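Local coordinates for protein aspartate-semialdehyde dehydrogenase (Candida albicans, PDB 3HSK) that catalyses the NADPH-dependent reductive dephosphorylation of 4-phospho-L-aspartate to L-aspartate beta-semialdehyde, the second step in making the aspartate family of amino acids, at residues P138-E143 with P180-V185; A175-P180 with H272-S277; E289-C294 with L349-V354; D331-S334 with V338-G341. One frame throughout, in Å; residues are numbered along the deposited sequence.

Interaction 1: P138-E143 with P180-V185; sequences PIVNPE and PLKPLV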
loop_
_atom_site.group_PDB
_atom_site.type_symbol
_atom_site.label_atom_id
_atom_site.label_comp_id
_atom_site.label_asym_id
_atom_site.label_seq_id
_atom_site.Cartn_x
_atom_site.Cartn_y
_atom_site.Cartn_z
ATOM N N PRO A 138 5.153 -17.399 16.737
ATOM C CA PRO A 138 5.635 -17.665 18.106
ATOM C C PRO A 138 5.767 -16.462 19.041
ATOM O O PRO A 138 5.830 -16.653 20.255
ATOM C CB PRO A 138 6.995 -18.339 17.883
ATOM C CG PRO A 138 7.394 -17.966 16.502
ATOM C CD PRO A 138 6.123 -17.853 15.723
ATOM N N ILE A 139 5.802 -15.248 18.492
ATOM C CA ILE A 139 5.855 -14.034 19.308
ATOM C C ILE A 139 4.448 -13.499 19.596
ATOM O O ILE A 139 4.283 -12.470 20.259
ATOM C CB ILE A 139 6.745 -12.916 18.660
ATOM C CG1 ILE A 139 6.115 -12.368 17.372
ATOM C CG2 ILE A 139 8.159 -13.431 18.398
ATOM C CD1 ILE A 139 6.609 -10.975 16.975
ATOM N N VAL A 140 3.442 -14.216 19.104
ATOM C CA VAL A 140 2.051 -13.778 19.198
ATOM C C VAL A 140 1.147 -14.793 19.918
ATOM O O VAL A 140 0.551 -14.465 20.945
ATOM C CB VAL A 140 1.489 -13.406 17.799
ATOM C CG1 VAL A 140 -0.027 -13.374 17.799
ATOM C CG2 VAL A 140 2.048 -12.064 17.358
ATOM N N ASN A 141 1.049 -16.012 19.388
ATOM C CA ASN A 141 0.163 -17.031 19.953
ATOM C C ASN A 141 0.864 -18.341 20.350
ATOM O O ASN A 141 0.416 -19.421 19.952
ATOM C CB ASN A 141 -0.994 -17.328 18.991
ATOM C CG ASN A 141 -0.529 -18.002 17.710
ATOM O OD1 ASN A 141 0.602 -17.791 17.265
ATOM N ND2 ASN A 141 -1.401 -18.822 17.112
ATOM N N PRO A 142 1.941 -18.258 21.158
ATOM C CA PRO A 142 2.598 -19.493 21.595
ATOM C C PRO A 142 1.682 -20.410 22.420
ATOM O O PRO A 142 1.976 -21.605 22.561
ATOM C CB PRO A 142 3.766 -18.986 22.456
ATOM C CG PRO A 142 3.388 -17.612 22.860
ATOM C CD PRO A 142 2.601 -17.065 21.720
ATOM N N GLU A 143 0.581 -19.856 22.935
ATOM C CA GLU A 143 -0.339 -20.598 23.801
ATOM C C GLU A 143 -1.142 -21.629 23.014
ATOM O O GLU A 143 -1.645 -22.603 23.572
ATOM C CB GLU A 143 -1.273 -19.648 24.577
ATOM C CG GLU A 143 -2.149 -18.729 23.703
ATOM C CD GLU A 143 -1.465 -17.416 23.338
ATOM O OE1 GLU A 143 -0.224 -17.316 23.462
ATOM O OE2 GLU A 143 -2.177 -16.473 22.928
ATOM N N PRO A 180 1.888 -6.625 16.017
ATOM C CA PRO A 180 1.448 -5.548 16.904
ATOM C C PRO A 180 0.041 -5.742 17.496
ATOM O O PRO A 180 -0.279 -5.142 18.523
ATOM C CB PRO A 180 1.493 -4.312 15.995
ATOM C CG PRO A 180 1.263 -4.840 14.634
ATOM C CD PRO A 180 1.938 -6.185 14.607
ATOM N N LEU A 181 -0.783 -6.572 16.864
ATOM C CA LEU A 181 -2.164 -6.755 17.305
ATOM C C LEU A 181 -2.300 -7.454 18.667
ATOM O O LEU A 181 -3.253 -7.183 19.400
ATOM C CB LEU A 181 -2.990 -7.508 16.251
ATOM C CG LEU A 181 -3.111 -6.982 14.813
ATOM C CD1 LEU A 181 -3.947 -7.946 13.992
ATOM C CD2 LEU A 181 -3.685 -5.562 14.725
ATOM N N LYS A 182 -1.357 -8.340 18.998
ATOM C CA LYS A 182 -1.452 -9.150 20.219
ATOM C C LYS A 182 -1.445 -8.332 21.518
ATOM O O LYS A 182 -2.388 -8.464 22.305
ATOM C CB LYS A 182 -0.402 -10.268 20.261
ATOM C CG LYS A 182 -0.553 -11.231 21.460
ATOM C CD LYS A 182 -1.868 -12.008 21.399
ATOM C CE LYS A 182 -1.975 -13.048 22.529
ATOM N NZ LYS A 182 -3.255 -13.820 22.444
ATOM N N PRO A 183 -0.397 -7.502 21.753
ATOM C CA PRO A 183 -0.432 -6.631 22.930
ATOM C C PRO A 183 -1.691 -5.772 22.981
ATOM O O PRO A 183 -2.290 -5.627 24.049
ATOM C CB PRO A 183 0.808 -5.740 22.762
ATOM C CG PRO A 183 1.286 -5.952 21.365
ATOM C CD PRO A 183 0.859 -7.329 20.997
ATOM N N LEU A 184 -2.094 -5.234 21.833
ATOM C CA LEU A 184 -3.293 -4.402 21.735
ATOM C C LEU A 184 -4.573 -5.139 22.116
ATOM O O LEU A 184 -5.461 -4.551 22.733
ATOM C CB LEU A 184 -3.437 -3.811 20.328
ATOM C CG LEU A 184 -2.370 -2.836 19.816
ATOM C CD1 LEU A 184 -2.708 -2.439 18.384
ATOM C CD2 LEU A 184 -2.239 -1.592 20.713
ATOM N N VAL A 185 -4.665 -6.412 21.728
ATOM C CA VAL A 185 -5.821 -7.256 22.058
ATOM C C VAL A 185 -5.797 -7.685 23.528
ATOM O O VAL A 185 -6.846 -7.817 24.158
ATOM C CB VAL A 185 -5.926 -8.494 21.120
ATOM C CG1 VAL A 185 -6.901 -9.535 21.673
ATOM C CG2 VAL A 185 -6.350 -8.062 19.718
#
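K182 carries the whole approach of the helical segment 180-185 to V140 and E143 of the loop 138-143. Followed along the helix, P180 packs on L295 of helix 288-297 and L181 on I191 and L194 of strand 191-199; both are buried. K182 comes next and faces the loop. With its CG anti to the backbone N (chi1 -174°), the side chain leaves the helix beside V140, whose CG1 lies 4.0 Å from K182 CB as the two cross at a slant. A bend at chi2 (64°) then lays the aliphatic chain past the V140 carbonyl: V140 O is 3.5 Å from K182 CG and 3.3 Å from K182 CE. Here a loop that follows strand 135-136, at one margin of the parallel nucleotide-binding sheet, meets helix 172-188, which packs on the mixed sheet of the dimerisation domain. The far end of K182 forms a salt bridge, NZ to E143 OE2 at 2.9 Å, with the ammonium lying nearly in line with the C-O bond. E143 arrives from the opposite direction, and both partners of the ion pair are partly exposed. P183, one residue on, has no amide hydrogen to give to the previous turn, as is also true of P180, and the helix kinks there.

Interaction 2: A175-P180 with H272-S277; sequences AGLVAP and HTECIS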
loop_
_atom_site.group_PDB
_atom_site.type_symbol
_atom_site.label_atom_id
_atom_site.label_comp_id
_atom_site.label_asym_id
_atom_site.label_seq_id
_atom_site.Cartn_x
_atom_site.Cartn_y
_atom_site.Cartn_z
ATOM N N ALA A 175 2.505 -12.871 9.926
ATOM C CA ALA A 175 3.256 -12.593 11.146
ATOM C C ALA A 175 3.448 -11.093 11.408
ATOM O O ALA A 175 3.357 -10.642 12.554
ATOM C CB ALA A 175 4.591 -13.322 11.125
ATOM N N GLY A 176 3.700 -10.327 10.349
ATOM C CA GLY A 176 3.818 -8.875 10.458
ATOM C C GLY A 176 2.507 -8.200 10.839
ATOM O O GLY A 176 2.493 -7.236 11.615
ATOM N N LEU A 177 1.404 -8.705 10.293
ATOM C CA LEU A 177 0.095 -8.137 10.575
ATOM C C LEU A 177 -0.312 -8.343 12.033
ATOM O O LEU A 177 -0.711 -7.390 12.696
ATOM C CB LEU A 177 -0.979 -8.691 9.628
ATOM C CG LEU A 177 -2.421 -8.206 9.863
ATOM C CD1 LEU A 177 -2.537 -6.667 9.904
ATOM C CD2 LEU A 177 -3.377 -8.793 8.824
ATOM N N VAL A 178 -0.187 -9.574 12.526
ATOM C CA VAL A 178 -0.663 -9.923 13.876
ATOM C C VAL A 178 0.264 -9.470 15.004
ATOM O O VAL A 178 -0.190 -9.260 16.137
ATOM C CB VAL A 178 -0.987 -11.446 14.027
ATOM C CG1 VAL A 178 -2.100 -11.859 13.072
ATOM C CG2 VAL A 178 0.255 -12.310 13.834
ATOM N N ALA A 179 1.550 -9.315 14.689
ATOM C CA ALA A 179 2.570 -8.977 15.683
ATOM C C ALA A 179 2.216 -7.800 16.593
ATOM O O ALA A 179 2.264 -7.942 17.812
ATOM C CB ALA A 179 3.930 -8.767 15.024
ATOM N N PRO A 180 1.888 -6.625 16.017
ATOM C CA PRO A 180 1.448 -5.548 16.904
ATOM C C PRO A 180 0.041 -5.742 17.496
ATOM O O PRO A 180 -0.279 -5.142 18.523
ATOM C CB PRO A 180 1.493 -4.312 15.995
ATOM C CG PRO A 180 1.263 -4.840 14.634
ATOM C CD PRO A 180 1.938 -6.185 14.607
ATOM N N HIS A 272 9.155 -6.449 4.372
ATOM C CA HIS A 272 7.757 -6.208 4.003
ATOM C C HIS A 272 7.179 -5.058 4.814
ATOM O O HIS A 272 7.338 -5.009 6.031
ATOM C CB HIS A 272 6.883 -7.452 4.217
ATOM C CG HIS A 272 7.335 -8.665 3.459
ATOM N ND1 HIS A 272 7.254 -9.938 3.983
ATOM C CD2 HIS A 272 7.871 -8.802 2.223
ATOM C CE1 HIS A 272 7.720 -10.806 3.103
ATOM N NE2 HIS A 272 8.102 -10.143 2.027
ATOM N N THR A 273 6.502 -4.149 4.124
ATOM C CA THR A 273 5.800 -3.037 4.743
ATOM C C THR A 273 4.297 -3.310 4.648
ATOM O O THR A 273 3.814 -3.802 3.624
ATOM C CB THR A 273 6.153 -1.690 4.057
ATOM O OG1 THR A 273 7.567 -1.459 4.141
ATOM C CG2 THR A 273 5.426 -0.511 4.719
ATOM N N GLU A 274 3.570 -3.013 5.726
ATOM C CA GLU A 274 2.119 -3.143 5.739
ATOM C C GLU A 274 1.498 -1.874 6.309
ATOM O O GLU A 274 1.860 -1.428 7.405
ATOM C CB GLU A 274 1.669 -4.376 6.544
ATOM C CG GLU A 274 2.282 -5.685 6.058
ATOM C CD GLU A 274 1.663 -6.929 6.675
ATOM O OE1 GLU A 274 0.430 -6.978 6.888
ATOM O OE2 GLU A 274 2.429 -7.877 6.924
ATOM N N CYS A 275 0.583 -1.295 5.542
ATOM C CA CYS A 275 -0.194 -0.145 5.956
ATOM C C CYS A 275 -1.507 -0.666 6.513
ATOM O O CYS A 275 -2.385 -1.113 5.757
ATOM C CB CYS A 275 -0.424 0.795 4.771
ATOM S SG CYS A 275 1.110 1.575 4.194
ATOM N N ILE A 276 -1.631 -0.638 7.839
ATOM C CA ILE A 276 -2.767 -1.289 8.492
ATOM C C ILE A 276 -3.738 -0.321 9.157
ATOM O O ILE A 276 -3.374 0.807 9.510
ATOM C CB ILE A 276 -2.324 -2.424 9.479
ATOM C CG1 ILE A 276 -1.835 -1.853 10.817
ATOM C CG2 ILE A 276 -1.272 -3.337 8.821
ATOM C CD1 ILE A 276 -1.788 -2.880 11.956
ATOM N N SER A 277 -4.979 -0.784 9.304
ATOM C CA SER A 277 -6.052 -0.045 9.952
ATOM C C SER A 277 -6.734 -1.018 10.909
ATOM O O SER A 277 -6.874 -2.206 10.582
ATOM C CB SER A 277 -7.056 0.415 8.901
ATOM O OG SER A 277 -7.643 1.642 9.256
#
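L177 and E274 mark the closest backbone approach, with their CA atoms 7.2 Å apart, where helix segment 175-180 passes over strand 273-277. The two axes come within 9.3 Å and their directions differ by 51°, a helix laid slantwise on one face of the mixed sheet. E274 and I276, two residues apart on the strand, both point at the helix. E274 reaches out with its chain extended beyond CG and sets its carboxylate beside the helix backbone at G176 and L177. One oxygen, OE1, is 3.5 Å from L177 CB; the other, OE2, lies 3.9 Å from G176 CA, where the lack of a side chain leaves the carboxylate room to come close. L177 has CG anti to its backbone N (chi1 178°), which brings L177 CD1 to within 3.7 Å of I276 CG2. T196 of strand 191-199 touches both L177 and I276, and its OG1 hydrogen-bonds E274 OE1. Close by, C172, the predicted acyl-thioester nucleophile, begins the same helix one turn before G176, and H272, the predicted proton acceptor, immediately precedes the strand. The contact therefore joins the two elements that carry the presumed catalytic pair. Chemically, it buries a carboxylate against apolar groups with no bond to the helix across from it, and it is T196 that supplies a hydrogen bond to the buried OE1.

Interaction 3: E289-C294 with L349-V354; sequences EDVKQC and LDFKMV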
loop_
_atom_site.group_PDB
_atom_site.type_symbol
_atom_site.label_atom_id
_atom_site.label_comp_id
_atom_site.label_asym_id
_atom_site.label_seq_id
_atom_site.Cartn_x
_atom_site.Cartn_y
_atom_site.Cartn_z
ATOM N N GLU A 289 -1.406 7.590 22.560
ATOM C CA GLU A 289 -0.276 7.384 23.454
ATOM C C GLU A 289 -0.383 6.062 24.215
ATOM O O GLU A 289 0.626 5.395 24.430
ATOM C CB GLU A 289 -0.095 8.566 24.406
ATOM C CG GLU A 289 1.350 8.771 24.861
ATOM C CD GLU A 289 2.334 8.932 23.698
ATOM O OE1 GLU A 289 2.040 9.710 22.756
ATOM O OE2 GLU A 289 3.405 8.278 23.735
ATOM N N ASP A 290 -1.600 5.686 24.601
ATOM C CA ASP A 290 -1.847 4.380 25.228
ATOM C C ASP A 290 -1.494 3.235 24.268
ATOM O O ASP A 290 -0.835 2.272 24.666
ATOM C CB ASP A 290 -3.308 4.246 25.700
ATOM C CG ASP A 290 -3.648 5.169 26.880
ATOM O OD1 ASP A 290 -2.740 5.529 27.670
ATOM O OD2 ASP A 290 -4.839 5.528 27.015
ATOM N N VAL A 291 -1.933 3.353 23.013
ATOM C CA VAL A 291 -1.596 2.379 21.963
ATOM C C VAL A 291 -0.084 2.255 21.791
ATOM O O VAL A 291 0.466 1.150 21.866
ATOM C CB VAL A 291 -2.270 2.725 20.606
ATOM C CG1 VAL A 291 -1.681 1.894 19.464
ATOM C CG2 VAL A 291 -3.768 2.506 20.694
ATOM N N LYS A 292 0.579 3.393 21.585
ATOM C CA LYS A 292 2.032 3.428 21.416
ATOM C C LYS A 292 2.754 2.864 22.638
ATOM O O LYS A 292 3.681 2.066 22.502
ATOM C CB LYS A 292 2.507 4.845 21.106
ATOM N N GLN A 293 2.318 3.277 23.828
ATOM C CA GLN A 293 2.873 2.759 25.078
ATOM C C GLN A 293 2.642 1.251 25.233
ATOM O O GLN A 293 3.531 0.532 25.678
ATOM C CB GLN A 293 2.328 3.548 26.284
ATOM C CG GLN A 293 2.601 2.940 27.662
ATOM C CD GLN A 293 4.082 2.733 27.969
ATOM O OE1 GLN A 293 4.954 3.430 27.436
ATOM N NE2 GLN A 293 4.372 1.770 28.844
ATOM N N CYS A 294 1.458 0.779 24.856
ATOM C CA CYS A 294 1.169 -0.657 24.873
ATOM C C CYS A 294 2.142 -1.442 23.985
ATOM O O CYS A 294 2.654 -2.488 24.395
ATOM C CB CYS A 294 -0.272 -0.921 24.442
ATOM S SG CYS A 294 -0.723 -2.665 24.366
ATOM N N LEU A 349 -11.700 3.534 10.843
ATOM C CA LEU A 349 -11.583 2.690 12.015
ATOM C C LEU A 349 -10.958 3.526 13.129
ATOM O O LEU A 349 -11.082 4.754 13.112
ATOM C CB LEU A 349 -10.784 1.418 11.684
ATOM C CG LEU A 349 -11.413 0.513 10.610
ATOM C CD1 LEU A 349 -10.645 -0.792 10.428
ATOM C CD2 LEU A 349 -12.883 0.226 10.907
ATOM N N ASP A 350 -10.308 2.886 14.098
ATOM C CA ASP A 350 -9.790 3.609 15.258
ATOM C C ASP A 350 -8.380 4.143 15.033
ATOM O O ASP A 350 -8.103 5.321 15.297
ATOM C CB ASP A 350 -9.824 2.720 16.510
ATOM C CG ASP A 350 -11.227 2.524 17.061
ATOM O OD1 ASP A 350 -12.104 3.395 16.855
ATOM O OD2 ASP A 350 -11.450 1.490 17.719
ATOM N N PHE A 351 -7.490 3.268 14.569
ATOM C CA PHE A 351 -6.083 3.609 14.400
ATOM C C PHE A 351 -5.534 3.067 13.090
ATOM O O PHE A 351 -5.963 2.016 12.613
ATOM C CB PHE A 351 -5.242 3.056 15.553
ATOM C CG PHE A 351 -5.622 3.606 16.909
ATOM C CD1 PHE A 351 -5.093 4.811 17.361
ATOM C CD2 PHE A 351 -6.509 2.912 17.733
ATOM C CE1 PHE A 351 -5.447 5.323 18.617
ATOM C CE2 PHE A 351 -6.869 3.419 18.989
ATOM C CZ PHE A 351 -6.338 4.622 19.425
ATOM N N LYS A 352 -4.582 3.807 12.524
ATOM C CA LYS A 352 -3.766 3.320 11.431
ATOM C C LYS A 352 -2.298 3.466 11.783
ATOM O O LYS A 352 -1.933 4.304 12.606
ATOM C CB LYS A 352 -4.115 4.003 10.100
ATOM C CG LYS A 352 -4.069 5.527 10.084
ATOM C CD LYS A 352 -4.638 6.040 8.745
ATOM C CE LYS A 352 -4.870 7.541 8.744
ATOM N NZ LYS A 352 -5.580 7.981 7.504
ATOM N N MET A 353 -1.469 2.623 11.176
ATOM C CA MET A 353 -0.031 2.592 11.432
ATOM C C MET A 353 0.691 1.830 10.314
ATOM O O MET A 353 0.053 1.183 9.483
ATOM C CB MET A 353 0.273 1.963 12.798
ATOM C CG MET A 353 -0.154 0.503 12.951
ATOM S SD MET A 353 -0.174 -0.064 14.667
ATOM C CE MET A 353 -1.644 0.806 15.228
ATOM N N VAL A 354 2.016 1.913 10.312
ATOM C CA VAL A 354 2.841 1.306 9.278
ATOM C C VAL A 354 3.758 0.292 9.944
ATOM O O VAL A 354 4.440 0.617 10.921
ATOM C CB VAL A 354 3.684 2.378 8.525
ATOM C CG1 VAL A 354 4.517 1.740 7.415
ATOM C CG2 VAL A 354 2.786 3.463 7.949
#
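V291 presses one methyl onto the ring of F351, and this is the tight part of the contact. V291 CG2 lies 3.7 Å from the ring centroid, 18° off the normal, a CH-pi contact over one face. It stands 3.5 Å above the plane, shifted toward the rim that bears CZ, and the V291 CG2 to F351 CZ distance is 3.6 Å. The other branch of V291 is held more loosely: CG1, anti to the backbone N (chi1 168°), only grazes the methyl of M353, at 4.4 Å from CE. M353 curls its thioether back along the strand through chi3 (73°), which turns CE to the helix. On helix 288-297 the character changes away from V291: E289, D290 and Q293, which take no part in the contact, are exposed to solvent. P286 touches both V291 and F351. K352, between the two strand residues in contact, points the other way and forms a salt bridge with E232 of the second subunit. F351 also belongs to a classic beta bulge, since D350 and F351 together face L278 of strand 273-280. The arrangement, helices on one face of the mixed sheet and the second subunit at the other, is that of the dimerisation domain of aspartate-semialdehyde dehydrogenases.

Interaction 4: D331-S334 with V338-G341; sequences DRDS and VSVG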
loop_
_atom_site.group_PDB
_atom_site.type_symbol
_atom_site.label_atom_id
_atom_site.label_comp_id
_atom_site.label_asym_id
_atom_site.label_seq_id
_atom_site.Cartn_x
_atom_site.Cartn_y
_atom_site.Cartn_z
ATOM N N ASP A 331 18.431 -3.399 9.169
ATOM C CA ASP A 331 19.456 -3.883 10.079
ATOM C C ASP A 331 19.246 -3.325 11.481
ATOM O O ASP A 331 19.249 -4.073 12.457
ATOM C CB ASP A 331 20.849 -3.488 9.572
ATOM C CG ASP A 331 21.103 -3.929 8.147
ATOM O OD1 ASP A 331 20.642 -5.029 7.756
ATOM O OD2 ASP A 331 21.777 -3.170 7.412
ATOM N N ARG A 332 19.071 -2.007 11.558
ATOM C CA ARG A 332 18.857 -1.268 12.803
ATOM C C ARG A 332 17.946 -2.015 13.789
ATOM O O ARG A 332 18.292 -2.195 14.959
ATOM C CB ARG A 332 18.253 0.098 12.458
ATOM C CG ARG A 332 18.718 1.253 13.310
ATOM C CD ARG A 332 18.388 2.601 12.650
ATOM N NE ARG A 332 19.277 2.898 11.524
ATOM C CZ ARG A 332 19.412 4.096 10.951
ATOM N NH1 ARG A 332 18.720 5.141 11.388
ATOM N NH2 ARG A 332 20.256 4.254 9.935
ATOM N N ASP A 333 16.793 -2.458 13.292
ATOM C CA ASP A 333 15.763 -3.101 14.102
ATOM C C ASP A 333 15.660 -4.614 13.873
ATOM O O ASP A 333 14.619 -5.210 14.138
ATOM C CB ASP A 333 14.407 -2.454 13.810
ATOM C CG ASP A 333 14.306 -1.027 14.317
ATOM O OD1 ASP A 333 15.216 -0.570 15.037
ATOM O OD2 ASP A 333 13.300 -0.362 13.997
ATOM N N SER A 334 16.730 -5.232 13.386
ATOM C CA SER A 334 16.717 -6.671 13.088
ATOM C C SER A 334 16.479 -7.545 14.327
ATOM O O SER A 334 16.145 -8.725 14.204
ATOM C CB SER A 334 18.002 -7.094 12.369
ATOM O OG SER A 334 19.135 -6.908 13.199
ATOM N N VAL A 338 8.827 -6.635 14.631
ATOM C CA VAL A 338 8.362 -5.601 13.718
ATOM C C VAL A 338 8.839 -4.211 14.154
ATOM O O VAL A 338 9.111 -3.973 15.339
ATOM C CB VAL A 338 6.809 -5.581 13.596
ATOM C CG1 VAL A 338 6.284 -6.849 12.903
ATOM C CG2 VAL A 338 6.134 -5.369 14.964
ATOM N N SER A 339 8.958 -3.308 13.187
ATOM C CA SER A 339 9.056 -1.886 13.471
ATOM C C SER A 339 7.703 -1.313 13.131
ATOM O O SER A 339 7.101 -1.694 12.126
ATOM C CB SER A 339 10.125 -1.210 12.613
ATOM O OG SER A 339 11.406 -1.749 12.868
ATOM N N VAL A 340 7.218 -0.411 13.974
ATOM C CA VAL A 340 5.925 0.204 13.769
ATOM C C VAL A 340 6.066 1.723 13.869
ATOM O O VAL A 340 6.674 2.237 14.811
ATOM C CB VAL A 340 4.869 -0.324 14.782
ATOM C CG1 VAL A 340 3.552 0.417 14.625
ATOM C CG2 VAL A 340 4.649 -1.825 14.611
ATOM N N GLY A 341 5.513 2.431 12.885
ATOM C CA GLY A 341 5.574 3.889 12.859
ATOM C C GLY A 341 4.260 4.531 12.471
ATOM O O GLY A 341 3.298 3.844 12.117
#
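The carboxylate of D333 is met by the S339 hydroxyl at OD2, on the side of D333 CB, which is 3.2 Å from S339 OG. The hydrogen bond from S339 OG to D333 OD2 measures 2.6 Å, but it is doubtful in detail: OG sits too close to another atom of the model, so its place, and with it the very short length, is unsure. A second flat group, the D331 carbonyl, accepts the S334 N bond that closes the type I beta turn from D331 to S334. Its oxygen takes a further bond from the S334 hydroxyl; S334 OG lies 2.9 Å from D331 O, in the carbonyl plane and on a lone pair, at a C=O...O angle of 142°. S334 chi1 (64°) turns OG back to D331 O. H316 and L318 of strand 315-318 pack against D333, while H358 touches both D333 and S339. If the modelled position of OG holds, the bond would tie the turn to strand 338-345 and give a buried carboxylate oxygen a hydroxyl partner, which would be expected to ease the cost of burying charge there.

Overall arrangement
Interactions 1 and 2 share P180 and lie on successive turns of helix 172-188, their centres 12 Å apart; V140 CG2 of the first also packs on A179 CA of the second at 3.6 Å. The same helix continues to interaction 3, where L184 CD2 meets V291 CG1 at 3.7 Å. Interactions 2, 3 and 4 are joined by neighbouring strands of one mixed sheet: I276 N is 3.0 Å from M353 O, and G341 N is 2.9 Å from V354 O, both probable hydrogen bonds. Interaction 2 holds the predicted catalytic H272, about 11 Å from S339 of interaction 4 between side chains, whereas interactions 1 and 3 lie away from the annotated sites.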